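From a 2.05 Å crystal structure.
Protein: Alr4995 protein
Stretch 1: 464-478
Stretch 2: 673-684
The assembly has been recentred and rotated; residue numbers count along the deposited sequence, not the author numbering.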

ATOM      1  N   VAL B 464      -3.683  -2.256  -7.301  1.00 45.21           N
ATOM      2  CA  VAL B 464      -3.507  -3.673  -7.007  1.00 40.63           C
ATOM      3  C   VAL B 464      -4.078  -4.551  -8.140  1.00 45.63           C
ATOM      4  O   VAL B 464      -3.458  -5.540  -8.505  1.00 47.68           O
ATOM      5  N   SER B 465      -5.219  -4.198  -8.730  1.00 35.26           N
ATOM      6  CA  SER B 465      -5.713  -4.986  -9.872  1.00 42.21           C
ATOM      7  C   SER B 465      -4.950  -4.686 -11.170  1.00 45.73           C
ATOM      8  O   SER B 465      -4.785  -3.525 -11.543  1.00 45.55           O
ATOM      9  N   SER B 466      -4.501  -5.725 -11.869  1.00 41.14           N
ATOM     10  CA  SER B 466      -3.740  -5.519 -13.098  1.00 41.06           C
ATOM     11  C   SER B 466      -4.625  -4.950 -14.206  1.00 42.49           C
ATOM     12  O   SER B 466      -5.848  -5.066 -14.166  1.00 45.00           O
ATOM     13  N   GLU B 467      -4.002  -4.333 -15.196  1.00 32.83           N
ATOM     14  CA  GLU B 467      -4.741  -3.730 -16.287  1.00 40.57           C
ATOM     15  C   GLU B 467      -5.615  -4.758 -17.014  1.00 45.40           C
ATOM     16  O   GLU B 467      -6.724  -4.445 -17.458  1.00 41.73           O
ATOM     17  N   ARG B 468      -5.126  -5.991 -17.107  1.00 45.15           N
ATOM     18  CA  ARG B 468      -5.852  -7.041 -17.825  1.00 44.59           C
ATOM     19  C   ARG B 468      -7.122  -7.429 -17.090  1.00 42.13           C
ATOM     20  O   ARG B 468      -8.182  -7.607 -17.696  1.00 45.42           O
ATOM     21  N   ARG B 469      -6.987  -7.563 -15.779  1.00 34.22           N
ATOM     22  CA  ARG B 469      -8.093  -7.841 -14.896  1.00 37.75           C
ATOM     23  C   ARG B 469      -9.147  -6.734 -14.990  1.00 42.10           C
ATOM     24  O   ARG B 469     -10.323  -7.001 -15.261  1.00 38.29           O
ATOM     25  N   VAL B 470      -8.713  -5.494 -14.782  1.00 38.62           N
ATOM     26  CA  VAL B 470      -9.611  -4.348 -14.805  1.00 35.76           C
ATOM     27  C   VAL B 470     -10.363  -4.329 -16.126  1.00 35.98           C
ATOM     28  O   VAL B 470     -11.563  -4.064 -16.181  1.00 36.77           O
ATOM     29  N   GLU B 471      -9.663  -4.677 -17.193  1.00 35.42           N
ATOM     30  CA  GLU B 471     -10.247  -4.615 -18.510  1.00 41.30           C
ATOM     31  C   GLU B 471     -11.295  -5.726 -18.721  1.00 41.10           C
ATOM     32  O   GLU B 471     -12.309  -5.516 -19.390  1.00 35.42           O
ATOM     33  N   LEU B 472     -11.074  -6.898 -18.132  1.00 40.52           N
ATOM     34  CA  LEU B 472     -12.062  -7.968 -18.261  1.00 42.00           C
ATOM     35  C   LEU B 472     -13.280  -7.662 -17.385  1.00 38.62           C
ATOM     36  O   LEU B 472     -14.413  -7.870 -17.815  1.00 37.44           O
ATOM     37  N   VAL B 473     -13.049  -7.148 -16.175  1.00 30.71           N
ATOM     38  CA  VAL B 473     -14.146  -6.697 -15.326  1.00 33.88           C
ATOM     39  C   VAL B 473     -14.984  -5.635 -16.037  1.00 34.95           C
ATOM     40  O   VAL B 473     -16.214  -5.714 -16.073  1.00 34.83           O
ATOM     41  N   VAL B 474     -14.316  -4.653 -16.627  1.00 28.92           N
ATOM     42  CA  VAL B 474     -15.021  -3.603 -17.348  1.00 31.55           C
ATOM     43  C   VAL B 474     -15.860  -4.188 -18.466  1.00 35.46           C
ATOM     44  O   VAL B 474     -16.988  -3.750 -18.705  1.00 36.15           O
ATOM     45  N   GLU B 475     -15.320  -5.201 -19.134  1.00 35.49           N
ATOM     46  CA  GLU B 475     -16.052  -5.854 -20.204  1.00 37.93           C
ATOM     47  C   GLU B 475     -17.324  -6.514 -19.673  1.00 34.94           C
ATOM     48  O   GLU B 475     -18.384  -6.425 -20.289  1.00 37.22           O
ATOM     49  N   GLN B 476     -17.227  -7.153 -18.516  1.00 32.90           N
ATOM     50  CA  GLN B 476     -18.397  -7.787 -17.932  1.00 36.63           C
ATOM     51  C   GLN B 476     -19.397  -6.751 -17.435  1.00 36.42           C
ATOM     52  O   GLN B 476     -20.592  -6.895 -17.685  1.00 38.63           O
ATOM     53  N   VAL B 477     -18.920  -5.693 -16.776  1.00 34.03           N
ATOM     54  CA  VAL B 477     -19.811  -4.637 -16.282  1.00 30.88           C
ATOM     55  C   VAL B 477     -20.498  -3.871 -17.421  1.00 33.46           C
ATOM     56  O   VAL B 477     -21.689  -3.565 -17.331  1.00 33.65           O
ATOM     57  N   ALA B 478     -19.760  -3.561 -18.490  1.00 33.21           N
ATOM     58  CA  ALA B 478     -20.333  -2.836 -19.637  1.00 34.13           C
ATOM     59  C   ALA B 478     -21.480  -3.621 -20.248  1.00 33.98           C
ATOM     60  O   ALA B 478     -22.511  -3.059 -20.615  1.00 33.28           O
ATOM     61  N   SER B 673     -21.271  -9.626  -6.293  1.00 48.49           N
ATOM     62  CA  SER B 673     -20.290  -8.554  -6.198  1.00 40.35           C
ATOM     63  C   SER B 673     -19.167  -8.688  -7.219  1.00 45.14           C
ATOM     64  O   SER B 673     -18.775  -9.797  -7.584  1.00 47.75           O
ATOM     65  N   VAL B 674     -18.647  -7.554  -7.674  1.00 32.71           N
ATOM     66  CA  VAL B 674     -17.326  -7.540  -8.282  1.00 33.77           C
ATOM     67  C   VAL B 674     -16.581  -6.294  -7.791  1.00 36.22           C
ATOM     68  O   VAL B 674     -17.182  -5.240  -7.535  1.00 26.79           O
ATOM     69  N   GLY B 675     -15.273  -6.439  -7.604  1.00 36.54           N
ATOM     70  CA  GLY B 675     -14.449  -5.344  -7.138  1.00 37.45           C
ATOM     71  C   GLY B 675     -13.153  -5.270  -7.916  1.00 39.25           C
ATOM     72  O   GLY B 675     -12.559  -6.302  -8.239  1.00 39.20           O
ATOM     73  N   VAL B 676     -12.731  -4.052  -8.240  1.00 37.90           N
ATOM     74  CA  VAL B 676     -11.405  -3.807  -8.810  1.00 39.76           C
ATOM     75  C   VAL B 676     -10.717  -2.695  -8.039  1.00 41.47           C
ATOM     76  O   VAL B 676     -11.352  -1.715  -7.626  1.00 40.81           O
ATOM     77  N   VAL B 677      -9.418  -2.868  -7.832  1.00 40.78           N
ATOM     78  CA  VAL B 677      -8.602  -1.877  -7.154  1.00 43.75           C
ATOM     79  C   VAL B 677      -7.824  -1.140  -8.208  1.00 42.77           C
ATOM     80  O   VAL B 677      -6.848  -1.658  -8.746  1.00 43.15           O
ATOM     81  N   THR B 678      -8.279   0.062  -8.528  1.00 39.86           N
ATOM     82  CA  THR B 678      -7.748   0.766  -9.675  1.00 35.12           C
ATOM     83  C   THR B 678      -8.158   2.234  -9.632  1.00 37.16           C
ATOM     84  O   THR B 678      -8.911   2.666  -8.754  1.00 35.48           O
ATOM     85  N   ASP B 679      -7.612   3.003 -10.560  1.00 40.40           N
ATOM     86  CA  ASP B 679      -7.996   4.390 -10.759  1.00 36.57           C
ATOM     87  C   ASP B 679      -9.420   4.421 -11.299  1.00 29.99           C
ATOM     88  O   ASP B 679      -9.691   3.811 -12.343  1.00 30.67           O
ATOM     89  N   VAL B 680     -10.320   5.139 -10.625  1.00 25.33           N
ATOM     90  CA  VAL B 680     -11.727   5.090 -11.014  1.00 24.18           C
ATOM     91  C   VAL B 680     -11.951   5.845 -12.327  1.00 25.15           C
ATOM     92  O   VAL B 680     -12.863   5.524 -13.104  1.00 28.01           O
ATOM     93  N   GLY B 681     -11.103   6.833 -12.600  1.00 28.69           N
ATOM     94  CA  GLY B 681     -11.170   7.523 -13.878  1.00 25.84           C
ATOM     95  C   GLY B 681     -10.734   6.595 -14.996  1.00 25.10           C
ATOM     96  O   GLY B 681     -11.331   6.580 -16.077  1.00 29.41           O
ATOM     97  N   LEU B 682      -9.691   5.815 -14.736  1.00 28.59           N
ATOM     98  CA  LEU B 682      -9.297   4.767 -15.673  1.00 33.55           C
ATOM     99  C   LEU B 682     -10.483   3.834 -15.922  1.00 29.94           C
ATOM    100  O   LEU B 682     -10.835   3.547 -17.077  1.00 31.63           O
ATOM    101  N   PHE B 683     -11.097   3.377 -14.827  1.00 31.61           N
ATOM    102  CA  PHE B 683     -12.240   2.464 -14.898  1.00 26.98           C
ATOM    103  C   PHE B 683     -13.354   3.050 -15.751  1.00 26.91           C
ATOM    104  O   PHE B 683     -13.879   2.382 -16.645  1.00 30.91           O
ATOM    105  N   LEU B 684     -13.717   4.301 -15.471  1.00 26.78           N
ATOM    106  CA  LEU B 684     -14.788   4.971 -16.206  1.00 26.10           C
ATOM    107  C   LEU B 684     -14.428   5.217 -17.669  1.00 30.49           C
ATOM    108  O   LEU B 684     -15.292   5.198 -18.551  1.00 28.18           O
TER

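The two stretches, about two hundred residues apart in one chain, meet in a mostly apolar contact in which one face of helix 467-478 lies against a valine-rich strand and the start of a second helix, with a small polar clasp at Ser-465. The contact buries 660 Å², both sides summed. The helix runs roughly antiparallel to the strand, at 145°, and their axes approach to 9.0 Å. Helix 680-684 crosses the first helix at 49°, with a closest approach of 10.8 Å.

The clasp lies just before the first helix. Ser-465 points toward the strand with chi1 in m, and uses both backbone and side chain. Its N donates to Val-677 O at 3.0 Å. Its OG accepts from Val-677 N at 2.9 Å, with a nearly straight angle of 169°. Both backbone polar groups of Val-677 are thus bound by one serine. Beside this pair, Val-464 (t) sets its CG2 3.7 Å from CG1 of Val-677 (t).

Three valines of the first helix meet the strand side chains. Val-473 points toward the strand in rotamer t and is central. Its CG2 lies 3.6 Å from Val-676 CG1 and 4.1 Å from Val-674 CG2. Its other methyl, CG1, is 4.3 Å from Phe-683 CE1. Val-473 therefore touches both the strand and the second helix. One turn earlier, Val-470 (t) points sideways. Its CG2 is 4.1 Å from Val-676 CG1 and 3.7 Å from Thr-678 CB. One turn later, Val-477 (t) points toward the strand, and its CG2 is 4.3 Å from Val-674 CG1. Val-674 (p) points back toward the helix and touches both Val-473 and Val-477. Val-676 (m) points sideways, yet its CG1 reaches both Val-470 and Val-473. Gly-675, between them, has no side chain.

Phe-683 carries the contact onto the second helix. Its CA-to-CB bond points sideways, but chi1 in t and chi2 of 91° bring the ring end nearer the first helix. Val-473 CG1 sits at the ring edge. Val-474 (t) comes closer, with CG2 3.7 Å from Phe-683 CE1. Leu-682 (t, p) also reaches in by its end, and its CD2 lies 3.6 Å from Glu-467 OE1. This is a carboxylate oxygen against a methyl, so it is packing without a polar partner.

Arg-469 points toward the strand with chi1 in t and chi2 in p. Its NH2 makes a weak hydrogen bond to Gly-675 O at 3.4 Å, with an angle of 132°. The same NH2 lies 4.0 Å from Val-674 CG2, so the guanidinium also packs beside the valine.

Each helix start is capped within its own stretch. Ser-466 (p) points away from the strand, and its OG accepts a weak bond from Arg-469 N at 3.3 Å. Asp-679 (t) caps the second helix, its OD1 accepting from Leu-682 N at 2.6 Å.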

ATOM      1  CB  VAL B 464      -4.133  -4.054  -5.646  1.00 44.82           C
ATOM      2  CG1 VAL B 464      -3.743  -5.459  -5.247  1.00 45.01           C
ATOM      3  CG2 VAL B 464      -3.668  -3.088  -4.563  1.00 50.00           C
ATOM      4  CB  SER B 465      -7.216  -4.743 -10.097  1.00 42.60           C
ATOM      5  OG  SER B 465      -7.968  -5.072  -8.943  1.00 38.08           O
ATOM      6  CB  SER B 466      -3.090  -6.823 -13.570  1.00 41.85           C
ATOM      7  OG  SER B 466      -4.020  -7.622 -14.281  1.00 39.83           O
ATOM      8  CB  GLU B 467      -3.776  -3.060 -17.260  1.00 36.98           C
ATOM      9  CG  GLU B 467      -4.416  -2.641 -18.566  1.00 49.91           C
ATOM     10  CD  GLU B 467      -5.542  -1.642 -18.365  1.00 51.73           C
ATOM     11  OE1 GLU B 467      -5.442  -0.798 -17.437  1.00 39.73           O
ATOM     12  OE2 GLU B 467      -6.530  -1.715 -19.137  1.00 56.97           O
ATOM     13  CB  ARG B 468      -4.964  -8.266 -18.017  1.00 47.74           C
ATOM     14  CG  ARG B 468      -4.837  -8.692 -19.461  1.00 58.22           C
ATOM     15  CD  ARG B 468      -3.791  -9.768 -19.572  1.00 63.69           C
ATOM     16  NE  ARG B 468      -3.539 -10.231 -20.934  1.00 67.08           N
ATOM     17  CZ  ARG B 468      -2.755  -9.601 -21.803  1.00 65.75           C
ATOM     18  NH1 ARG B 468      -2.153  -8.470 -21.456  1.00 62.73           N
ATOM     19  NH2 ARG B 468      -2.575 -10.101 -23.018  1.00 68.29           N
ATOM     20  CB  ARG B 469      -7.569  -7.992 -13.464  1.00 35.61           C
ATOM     21  CG  ARG B 469      -8.609  -7.844 -12.373  1.00 43.39           C
ATOM     22  CD  ARG B 469      -9.435  -9.102 -12.175  1.00 44.23           C
ATOM     23  NE  ARG B 469     -10.324  -8.954 -11.024  1.00 53.91           N
ATOM     24  CZ  ARG B 469     -11.524  -9.517 -10.920  1.00 53.94           C
ATOM     25  NH1 ARG B 469     -11.999 -10.279 -11.904  1.00 48.34           N
ATOM     26  NH2 ARG B 469     -12.256  -9.314  -9.830  1.00 49.34           N
ATOM     27  CB  VAL B 470      -8.835  -3.031 -14.603  1.00 37.05           C
ATOM     28  CG1 VAL B 470      -9.641  -1.849 -15.102  1.00 33.72           C
ATOM     29  CG2 VAL B 470      -8.464  -2.859 -13.137  1.00 33.41           C
ATOM     30  CB  GLU B 471      -9.133  -4.674 -19.552  1.00 45.08           C
ATOM     31  CG  GLU B 471      -9.601  -4.549 -20.981  1.00 59.79           C
ATOM     32  CD  GLU B 471      -8.442  -4.498 -21.959  1.00 68.32           C
ATOM     33  OE1 GLU B 471      -7.280  -4.531 -21.491  1.00 65.48           O
ATOM     34  OE2 GLU B 471      -8.693  -4.435 -23.187  1.00 75.54           O
ATOM     35  CB  LEU B 472     -11.458  -9.336 -17.914  1.00 45.40           C
ATOM     36  CG  LEU B 472     -11.135 -10.233 -19.127  1.00 51.02           C
ATOM     37  CD1 LEU B 472     -12.324 -10.333 -20.080  1.00 48.68           C
ATOM     38  CD2 LEU B 472      -9.885  -9.767 -19.889  1.00 49.39           C
ATOM     39  CB  VAL B 473     -13.635  -6.132 -13.994  1.00 35.06           C
ATOM     40  CG1 VAL B 473     -14.743  -5.347 -13.273  1.00 27.29           C
ATOM     41  CG2 VAL B 473     -13.109  -7.252 -13.129  1.00 32.74           C
ATOM     42  CB  VAL B 474     -14.040  -2.548 -17.919  1.00 34.37           C
ATOM     43  CG1 VAL B 474     -14.666  -1.783 -19.070  1.00 33.14           C
ATOM     44  CG2 VAL B 474     -13.622  -1.606 -16.824  1.00 29.97           C
ATOM     45  CB  GLU B 475     -15.172  -6.884 -20.913  1.00 41.55           C
ATOM     46  CG  GLU B 475     -15.744  -7.297 -22.267  1.00 53.38           C
ATOM     47  CD  GLU B 475     -14.863  -8.281 -23.030  1.00 57.41           C
ATOM     48  OE1 GLU B 475     -13.929  -8.871 -22.431  1.00 54.47           O
ATOM     49  OE2 GLU B 475     -15.117  -8.457 -24.240  1.00 59.44           O
ATOM     50  CB  GLN B 476     -17.982  -8.744 -16.813  1.00 41.08           C
ATOM     51  CG  GLN B 476     -17.071  -9.860 -17.340  1.00 49.22           C
ATOM     52  CD  GLN B 476     -16.365 -10.650 -16.250  1.00 56.27           C
ATOM     53  OE1 GLN B 476     -16.568 -10.415 -15.057  1.00 53.22           O
ATOM     54  NE2 GLN B 476     -15.512 -11.588 -16.663  1.00 62.69           N
ATOM     55  CB  VAL B 477     -19.058  -3.633 -15.373  1.00 26.94           C
ATOM     56  CG1 VAL B 477     -19.986  -2.553 -14.898  1.00 29.92           C
ATOM     57  CG2 VAL B 477     -18.476  -4.337 -14.170  1.00 27.75           C
ATOM     58  CB  ALA B 478     -19.269  -2.552 -20.702  1.00 34.42           C
ATOM     59  CB  SER B 673     -19.665  -8.527  -4.804  1.00 41.75           C
ATOM     60  OG  SER B 673     -20.583  -8.087  -3.833  1.00 55.30           O
ATOM     61  CB  VAL B 674     -17.377  -7.595  -9.830  1.00 34.07           C
ATOM     62  CG1 VAL B 674     -17.793  -6.254 -10.436  1.00 28.73           C
ATOM     63  CG2 VAL B 674     -16.015  -8.037 -10.384  1.00 34.18           C
ATOM     64  CB  VAL B 676     -11.439  -3.426 -10.317  1.00 37.49           C
ATOM     65  CG1 VAL B 676     -11.524  -4.663 -11.178  1.00 42.78           C
ATOM     66  CG2 VAL B 676     -12.577  -2.484 -10.612  1.00 39.61           C
ATOM     67  CB  VAL B 677      -7.649  -2.500  -6.152  1.00 47.03           C
ATOM     68  CG1 VAL B 677      -6.819  -1.413  -5.496  1.00 50.23           C
ATOM     69  CG2 VAL B 677      -8.437  -3.269  -5.112  1.00 47.23           C
ATOM     70  CB  THR B 678      -8.225   0.101 -10.994  1.00 40.54           C
ATOM     71  OG1 THR B 678      -7.405   0.524 -12.090  1.00 42.98           O
ATOM     72  CG2 THR B 678      -9.693   0.413 -11.284  1.00 37.40           C
ATOM     73  CB  ASP B 679      -7.023   5.060 -11.736  1.00 39.00           C
ATOM     74  CG  ASP B 679      -7.372   6.509 -12.021  1.00 40.72           C
ATOM     75  OD1 ASP B 679      -8.461   6.763 -12.592  1.00 38.73           O
ATOM     76  OD2 ASP B 679      -6.535   7.391 -11.711  1.00 46.86           O
ATOM     77  CB  VAL B 680     -12.656   5.644  -9.891  1.00 26.66           C
ATOM     78  CG1 VAL B 680     -12.470   7.139  -9.722  1.00 23.68           C
ATOM     79  CG2 VAL B 680     -14.098   5.344 -10.204  1.00 25.55           C
ATOM     80  CB  LEU B 682      -8.096   3.969 -15.145  1.00 33.51           C
ATOM     81  CG  LEU B 682      -7.722   2.751 -16.011  1.00 35.48           C
ATOM     82  CD1 LEU B 682      -7.500   3.162 -17.471  1.00 33.98           C
ATOM     83  CD2 LEU B 682      -6.494   2.056 -15.476  1.00 39.19           C
ATOM     84  CB  PHE B 683     -12.769   2.134 -13.490  1.00 29.00           C
ATOM     85  CG  PHE B 683     -13.957   1.206 -13.488  1.00 29.68           C
ATOM     86  CD1 PHE B 683     -13.778  -0.164 -13.421  1.00 31.12           C
ATOM     87  CD2 PHE B 683     -15.257   1.706 -13.566  1.00 28.55           C
ATOM     88  CE1 PHE B 683     -14.866  -1.018 -13.425  1.00 31.46           C
ATOM     89  CE2 PHE B 683     -16.347   0.852 -13.573  1.00 32.22           C
ATOM     90  CZ  PHE B 683     -16.149  -0.512 -13.503  1.00 29.94           C
ATOM     91  CB  LEU B 684     -15.144   6.299 -15.525  1.00 25.22           C
ATOM     92  CG  LEU B 684     -15.896   6.159 -14.196  1.00 25.79           C
ATOM     93  CD1 LEU B 684     -15.841   7.442 -13.376  1.00 23.17           C
ATOM     94  CD2 LEU B 684     -17.342   5.749 -14.453  1.00 22.92           C
TER